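Local coordinates for p22 protein (Trypanosoma brucei, PDB 3JV1) that acts as an accessory factor specific for cytochrome oxidase subunit II RNA editing and belongs to the Mam33 family of mitochondrial proteins, at residues D17-A22 / D169-L174; I70-D75 / N156-F161. All coordinates share one frame; numbering follows the deposited sequence.

Interaction 1: D17-A22 / D169-L174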
loop_
_atom_site.group_PDB
_atom_site.type_symbol
_atom_site.label_atom_id
_atom_site.label_comp_id
_atom_site.label_asym_id
_atom_site.label_seq_id
_atom_site.Cartn_x
_atom_site.Cartn_y
_atom_site.Cartn_z
ATOM N N ASP A 17 19.750 29.187 10.784
ATOM C CA ASP A 17 18.535 30.000 10.855
ATOM C C ASP A 17 17.447 29.306 11.674
ATOM O O ASP A 17 16.860 29.903 12.568
ATOM C CB ASP A 17 17.992 30.305 9.453
ATOM C CG ASP A 17 18.916 31.196 8.648
ATOM O OD1 ASP A 17 19.907 31.699 9.219
ATOM O OD2 ASP A 17 18.649 31.393 7.443
ATOM N N GLU A 18 17.185 28.045 11.356
ATOM C CA GLU A 18 16.175 27.257 12.057
ATOM C C GLU A 18 16.308 27.370 13.580
ATOM O O GLU A 18 15.335 27.662 14.274
ATOM C CB GLU A 18 16.284 25.793 11.628
ATOM C CG GLU A 18 15.398 24.826 12.396
ATOM C CD GLU A 18 13.907 25.082 12.226
ATOM O OE1 GLU A 18 13.512 25.899 11.365
ATOM O OE2 GLU A 18 13.121 24.442 12.960
ATOM N N ARG A 19 17.516 27.143 14.086
ATOM C CA ARG A 19 17.783 27.217 15.521
ATOM C C ARG A 19 17.453 28.580 16.154
ATOM O O ARG A 19 17.336 28.687 17.377
ATOM C CB ARG A 19 19.254 26.886 15.796
ATOM C CG ARG A 19 19.659 25.456 15.473
ATOM C CD ARG A 19 21.159 25.274 15.675
ATOM N NE ARG A 19 21.617 23.920 15.368
ATOM C CZ ARG A 19 22.898 23.567 15.287
ATOM N NH1 ARG A 19 23.853 24.467 15.489
ATOM N NH2 ARG A 19 23.230 22.315 15.004
ATOM N N GLN A 20 17.307 29.615 15.330
ATOM C CA GLN A 20 16.995 30.954 15.838
ATOM C C GLN A 20 15.517 31.288 15.712
ATOM O O GLN A 20 15.065 32.334 16.185
ATOM C CB GLN A 20 17.791 32.012 15.082
ATOM C CG GLN A 20 19.290 31.923 15.237
ATOM C CD GLN A 20 19.997 32.940 14.370
ATOM O OE1 GLN A 20 19.836 34.148 14.556
ATOM N NE2 GLN A 20 20.775 32.459 13.406
ATOM N N ARG A 21 14.768 30.408 15.062
ATOM C CA ARG A 21 13.349 30.635 14.869
ATOM C C ARG A 21 12.553 30.299 16.118
ATOM O O ARG A 21 12.876 29.355 16.837
ATOM C CB ARG A 21 12.851 29.819 13.673
ATOM C CG ARG A 21 13.382 30.345 12.344
ATOM C CD ARG A 21 13.125 29.394 11.183
ATOM N NE ARG A 21 13.753 29.883 9.958
ATOM C CZ ARG A 21 14.110 29.111 8.936
ATOM N NH1 ARG A 21 13.901 27.804 8.989
ATOM N NH2 ARG A 21 14.683 29.647 7.865
ATOM N N ALA A 22 11.519 31.091 16.380
ATOM C CA ALA A 22 10.669 30.878 17.541
ATOM C C ALA A 22 9.698 29.743 17.239
ATOM O O ALA A 22 9.501 29.378 16.081
ATOM C CB ALA A 22 9.902 32.154 17.867
ATOM N N ASP A 169 14.240 15.759 14.119
ATOM C CA ASP A 169 14.560 15.014 12.905
ATOM C C ASP A 169 14.926 15.963 11.774
ATOM O O ASP A 169 15.802 15.667 10.965
ATOM C CB ASP A 169 13.380 14.135 12.466
ATOM C CG ASP A 169 13.205 12.907 13.341
ATOM O OD1 ASP A 169 14.130 12.569 14.112
ATOM O OD2 ASP A 169 12.139 12.269 13.242
ATOM N N TYR A 170 14.249 17.103 11.730
ATOM C CA TYR A 170 14.505 18.101 10.701
ATOM C C TYR A 170 15.914 18.659 10.806
ATOM O O TYR A 170 16.595 18.814 9.802
ATOM C CB TYR A 170 13.512 19.259 10.798
ATOM C CG TYR A 170 13.806 20.351 9.801
ATOM C CD1 TYR A 170 13.875 20.067 8.437
ATOM C CD2 TYR A 170 14.022 21.668 10.213
ATOM C CE1 TYR A 170 14.150 21.060 7.507
ATOM C CE2 TYR A 170 14.299 22.675 9.285
ATOM C CZ TYR A 170 14.360 22.360 7.935
ATOM O OH TYR A 170 14.635 23.333 7.006
ATOM N N GLU A 171 16.347 18.967 12.024
ATOM C CA GLU A 171 17.686 19.506 12.224
ATOM C C GLU A 171 18.751 18.449 11.957
ATOM O O GLU A 171 19.827 18.758 11.461
ATOM C CB GLU A 171 17.847 20.039 13.648
ATOM C CG GLU A 171 16.859 21.131 13.996
ATOM C CD GLU A 171 17.104 21.724 15.368
ATOM O OE1 GLU A 171 16.167 22.343 15.921
ATOM O OE2 GLU A 171 18.234 21.584 15.884
ATOM N N GLU A 172 18.451 17.204 12.301
ATOM C CA GLU A 172 19.395 16.119 12.082
ATOM C C GLU A 172 19.474 15.877 10.569
ATOM O O GLU A 172 20.528 15.531 10.033
ATOM C CB GLU A 172 18.914 14.875 12.827
ATOM C CG GLU A 172 19.949 13.780 12.992
ATOM C CD GLU A 172 19.987 12.840 11.816
ATOM O OE1 GLU A 172 18.902 12.572 11.255
ATOM O OE2 GLU A 172 21.091 12.362 11.466
ATOM N N TRP A 173 18.347 16.089 9.894
ATOM C CA TRP A 173 18.240 15.945 8.442
ATOM C C TRP A 173 19.193 16.951 7.783
ATOM O O TRP A 173 20.023 16.584 6.960
ATOM C CB TRP A 173 16.793 16.219 8.027
ATOM C CG TRP A 173 16.500 16.168 6.550
ATOM C CD1 TRP A 173 16.243 15.060 5.801
ATOM C CD2 TRP A 173 16.342 17.291 5.675
ATOM N NE1 TRP A 173 15.919 15.421 4.517
ATOM C CE2 TRP A 173 15.974 16.787 4.412
ATOM C CE3 TRP A 173 16.475 18.678 5.839
ATOM C CZ2 TRP A 173 15.732 17.620 3.311
ATOM C CZ3 TRP A 173 16.237 19.508 4.745
ATOM C CH2 TRP A 173 15.868 18.974 3.496
ATOM N N LEU A 174 19.084 18.216 8.170
ATOM C CA LEU A 174 19.946 19.273 7.626
ATOM C C LEU A 174 21.424 18.962 7.843
ATOM O O LEU A 174 22.234 19.060 6.923
ATOM C CB LEU A 174 19.626 20.615 8.289
ATOM C CG LEU A 174 18.262 21.248 8.005
ATOM C CD1 LEU A 174 18.021 22.424 8.947
ATOM C CD2 LEU A 174 18.216 21.700 6.555
#
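The N-terminal helix 2-18 and the C-terminal helix 152-181 pack side by side, and toward the end of the first, Glu18 meets Tyr170 and Glu171. The carboxylate of Glu18 sits at the edge of the Tyr170 ring, its CD 3.8 Å from CE2, with the two planes nearly perpendicular (88°). With CG anti to the backbone N (chi1 173°), Glu18 brings this methylene to 4.3 Å from CG of Glu171, and a bend at chi2 (63°) then turns the carboxylate to the tyrosine edge. Glutamate suits this place because its acid is claimed from two directions: Arg21 NH1 donates to OE1 at 3.1 Å in a salt bridge across the type I turn Glu18-Arg21, while Gln167 hydrogen-bonds both OE2 and Glu171 OE1, one amide bridging two acids whose like charges would otherwise probably repel. Arg19, extended from CG to NE, has Glu171 OE2 at the edge of its guanidinium, NE to OE2 4.1 Å, an attraction too long for a salt bridge. The Tyr170 hydroxyl is hydrogen-bonded to Glu14, and Tyr125 of the second subunit packs on Tyr170. Such pairing of terminal helices is characteristic of the Mam33 fold, whose long helices also take part in subunit assembly.

Interaction 2: I70-D75 / N156-F161; sequences ITRTLD and NFIDQF
With CG anti to its carbonyl carbon (chi1 -57°) and the chain extended through to NE, Arg72 spans the gap from strand 72-80 to helix 152-181, where Asp159, its CG likewise anti to the carbonyl carbon (chi1 -76°), presents its carboxylate. NH1 of Arg72 stands 3.0 Å from OD1 of Asp159. The oxygen lies well out of the guanidinium plane and the two planar groups are turned 68° apart, making this a salt bridge of charges with no N-H directed at the oxygen. The backbone O of Asp159 lies over one guanidinium face. Arginine fits because its long aliphatic part can cross a buried interface, CD passing 4.3 Å from Ile158 CG2, before the charge reaches the partly exposed acid. This is the layer of the Mam33 fold in which the C-terminal helix lies across the antiparallel sheet, the axes of segments 72-75 and 156-161 approaching to 10.9 Å. Two residues further along the strand, on the same face, Leu74 meets Ile158 tip to tip, CD2 to CD1 at 3.3 Å, tighter than usual van der Waals contact. Branched aliphatic side chains suit this apolar layer: Leu58 of the adjacent strand 54-63 touches both, and Met89 and Val91 of strand 83-92 line Leu74.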
loop_
_atom_site.group_PDB
_atom_site.type_symbol
_atom_site.label_atom_id
_atom_site.label_comp_id
_atom_site.label_asym_id
_atom_site.label_seq_id
_atom_site.Cartn_x
_atom_site.Cartn_y
_atom_site.Cartn_z
ATOM N N ILE A 70 -3.161 18.720 11.391
ATOM C CA ILE A 70 -2.426 17.464 11.257
ATOM C C ILE A 70 -3.082 16.321 12.033
ATOM O O ILE A 70 -3.236 16.400 13.252
ATOM C CB ILE A 70 -0.980 17.624 11.773
ATOM C CG1 ILE A 70 -0.350 18.886 11.172
ATOM C CG2 ILE A 70 -0.163 16.387 11.417
ATOM C CD1 ILE A 70 0.987 19.269 11.781
ATOM N N THR A 71 -3.464 15.261 11.322
ATOM C CA THR A 71 -4.082 14.103 11.961
ATOM C C THR A 71 -3.178 12.881 11.812
ATOM O O THR A 71 -2.750 12.541 10.707
ATOM C CB THR A 71 -5.474 13.787 11.355
ATOM O OG1 THR A 71 -5.333 13.442 9.975
ATOM C CG2 THR A 71 -6.389 14.991 11.470
ATOM N N ARG A 72 -2.881 12.228 12.931
ATOM C CA ARG A 72 -2.018 11.051 12.926
ATOM C C ARG A 72 -2.797 9.756 13.146
ATOM O O ARG A 72 -3.804 9.736 13.851
ATOM C CB ARG A 72 -0.951 11.181 14.013
ATOM C CG ARG A 72 -0.089 12.428 13.893
ATOM C CD ARG A 72 0.853 12.581 15.077
ATOM N NE ARG A 72 1.729 13.743 14.935
ATOM C CZ ARG A 72 1.300 14.995 14.797
ATOM N NH1 ARG A 72 -0.000 15.254 14.778
ATOM N NH2 ARG A 72 2.170 15.991 14.686
ATOM N N THR A 73 -2.336 8.678 12.528
ATOM C CA THR A 73 -2.982 7.391 12.696
ATOM C C THR A 73 -2.069 6.497 13.521
ATOM O O THR A 73 -0.846 6.580 13.433
ATOM C CB THR A 73 -3.258 6.687 11.347
ATOM O OG1 THR A 73 -2.042 6.589 10.600
ATOM C CG2 THR A 73 -4.297 7.452 10.537
ATOM N N LEU A 74 -2.674 5.653 14.339
ATOM C CA LEU A 74 -1.913 4.736 15.159
ATOM C C LEU A 74 -2.784 3.560 15.537
ATOM O O LEU A 74 -4.005 3.632 15.461
ATOM C CB LEU A 74 -1.386 5.444 16.414
ATOM C CG LEU A 74 -2.337 6.288 17.265
ATOM C CD1 LEU A 74 -3.166 5.402 18.172
ATOM C CD2 LEU A 74 -1.520 7.264 18.111
ATOM N N ASP A 75 -2.139 2.465 15.915
ATOM C CA ASP A 75 -2.833 1.267 16.346
ATOM C C ASP A 75 -2.576 1.121 17.833
ATOM O O ASP A 75 -1.472 1.380 18.313
ATOM C CB ASP A 75 -2.282 0.016 15.662
ATOM C CG ASP A 75 -2.780 -0.154 14.246
ATOM O OD1 ASP A 75 -3.747 0.528 13.852
ATOM O OD2 ASP A 75 -2.202 -0.993 13.531
ATOM N N ASN A 156 -2.780 13.848 23.691
ATOM C CA ASN A 156 -2.135 15.144 23.766
ATOM C C ASN A 156 -0.618 14.976 23.774
ATOM O O ASN A 156 0.100 15.756 23.146
ATOM C CB ASN A 156 -2.602 15.864 25.028
ATOM C CG ASN A 156 -2.392 17.353 24.956
ATOM O OD1 ASN A 156 -1.300 17.857 25.216
ATOM N ND2 ASN A 156 -3.443 18.072 24.587
ATOM N N PHE A 157 -0.132 13.961 24.488
ATOM C CA PHE A 157 1.300 13.700 24.541
ATOM C C PHE A 157 1.833 13.283 23.174
ATOM O O PHE A 157 2.945 13.633 22.807
ATOM C CB PHE A 157 1.633 12.588 25.533
ATOM C CG PHE A 157 3.053 12.098 25.420
ATOM C CD1 PHE A 157 4.095 12.806 25.999
ATOM C CD2 PHE A 157 3.350 10.960 24.680
ATOM C CE1 PHE A 157 5.414 12.390 25.844
ATOM C CE2 PHE A 157 4.658 10.538 24.519
ATOM C CZ PHE A 157 5.695 11.253 25.101
ATOM N N ILE A 158 1.042 12.515 22.435
ATOM C CA ILE A 158 1.449 12.058 21.117
ATOM C C ILE A 158 1.680 13.210 20.133
ATOM O O ILE A 158 2.642 13.181 19.369
ATOM C CB ILE A 158 0.408 11.065 20.544
ATOM C CG1 ILE A 158 0.532 9.731 21.282
ATOM C CG2 ILE A 158 0.610 10.874 19.045
ATOM C CD1 ILE A 158 -0.494 8.712 20.893
ATOM N N ASP A 159 0.798 14.210 20.145
ATOM C CA ASP A 159 0.948 15.361 19.251
ATOM C C ASP A 159 2.183 16.143 19.656
ATOM O O ASP A 159 3.031 16.469 18.825
ATOM C CB ASP A 159 -0.262 16.299 19.322
ATOM C CG ASP A 159 -1.470 15.764 18.584
ATOM O OD1 ASP A 159 -1.297 15.206 17.478
ATOM O OD2 ASP A 159 -2.600 15.920 19.102
ATOM N N GLN A 160 2.268 16.454 20.944
ATOM C CA GLN A 160 3.406 17.193 21.474
ATOM C C GLN A 160 4.732 16.484 21.208
ATOM O O GLN A 160 5.693 17.108 20.752
ATOM C CB GLN A 160 3.233 17.424 22.975
ATOM C CG GLN A 160 2.434 18.669 23.326
ATOM C CD GLN A 160 2.158 18.787 24.820
ATOM O OE1 GLN A 160 3.042 18.566 25.650
ATOM N NE2 GLN A 160 0.928 19.150 25.166
ATOM N N PHE A 161 4.794 15.183 21.486
ATOM C CA PHE A 161 6.034 14.455 21.250
ATOM C C PHE A 161 6.385 14.411 19.760
ATOM O O PHE A 161 7.542 14.544 19.386
ATOM C CB PHE A 161 5.950 13.024 21.790
ATOM C CG PHE A 161 7.290 12.372 21.941
ATOM C CD1 PHE A 161 8.098 12.668 23.034
ATOM C CD2 PHE A 161 7.779 11.519 20.961
ATOM C CE1 PHE A 161 9.374 12.125 23.149
ATOM C CE2 PHE A 161 9.055 10.971 21.062
ATOM C CZ PHE A 161 9.854 11.276 22.159
#

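From the N terminus, the chain runs through helix 2-18 into the first half of interaction 1, then builds the antiparallel sheet, where strand 72-80 supplies the first half of interaction 2. After the remaining strands and the shorter helices it enters helix 152-181, which closes both loops in turn: first 70-75 with 156-161, then 17-22 with 169-174. Interaction 2 is therefore nested within the loop of interaction 1. The centres are 21 Å apart and the nearest atoms about 8 Å, so the contacts do not touch. One long helix thus joins the sheet, near its own start, to the N-terminal helix further along.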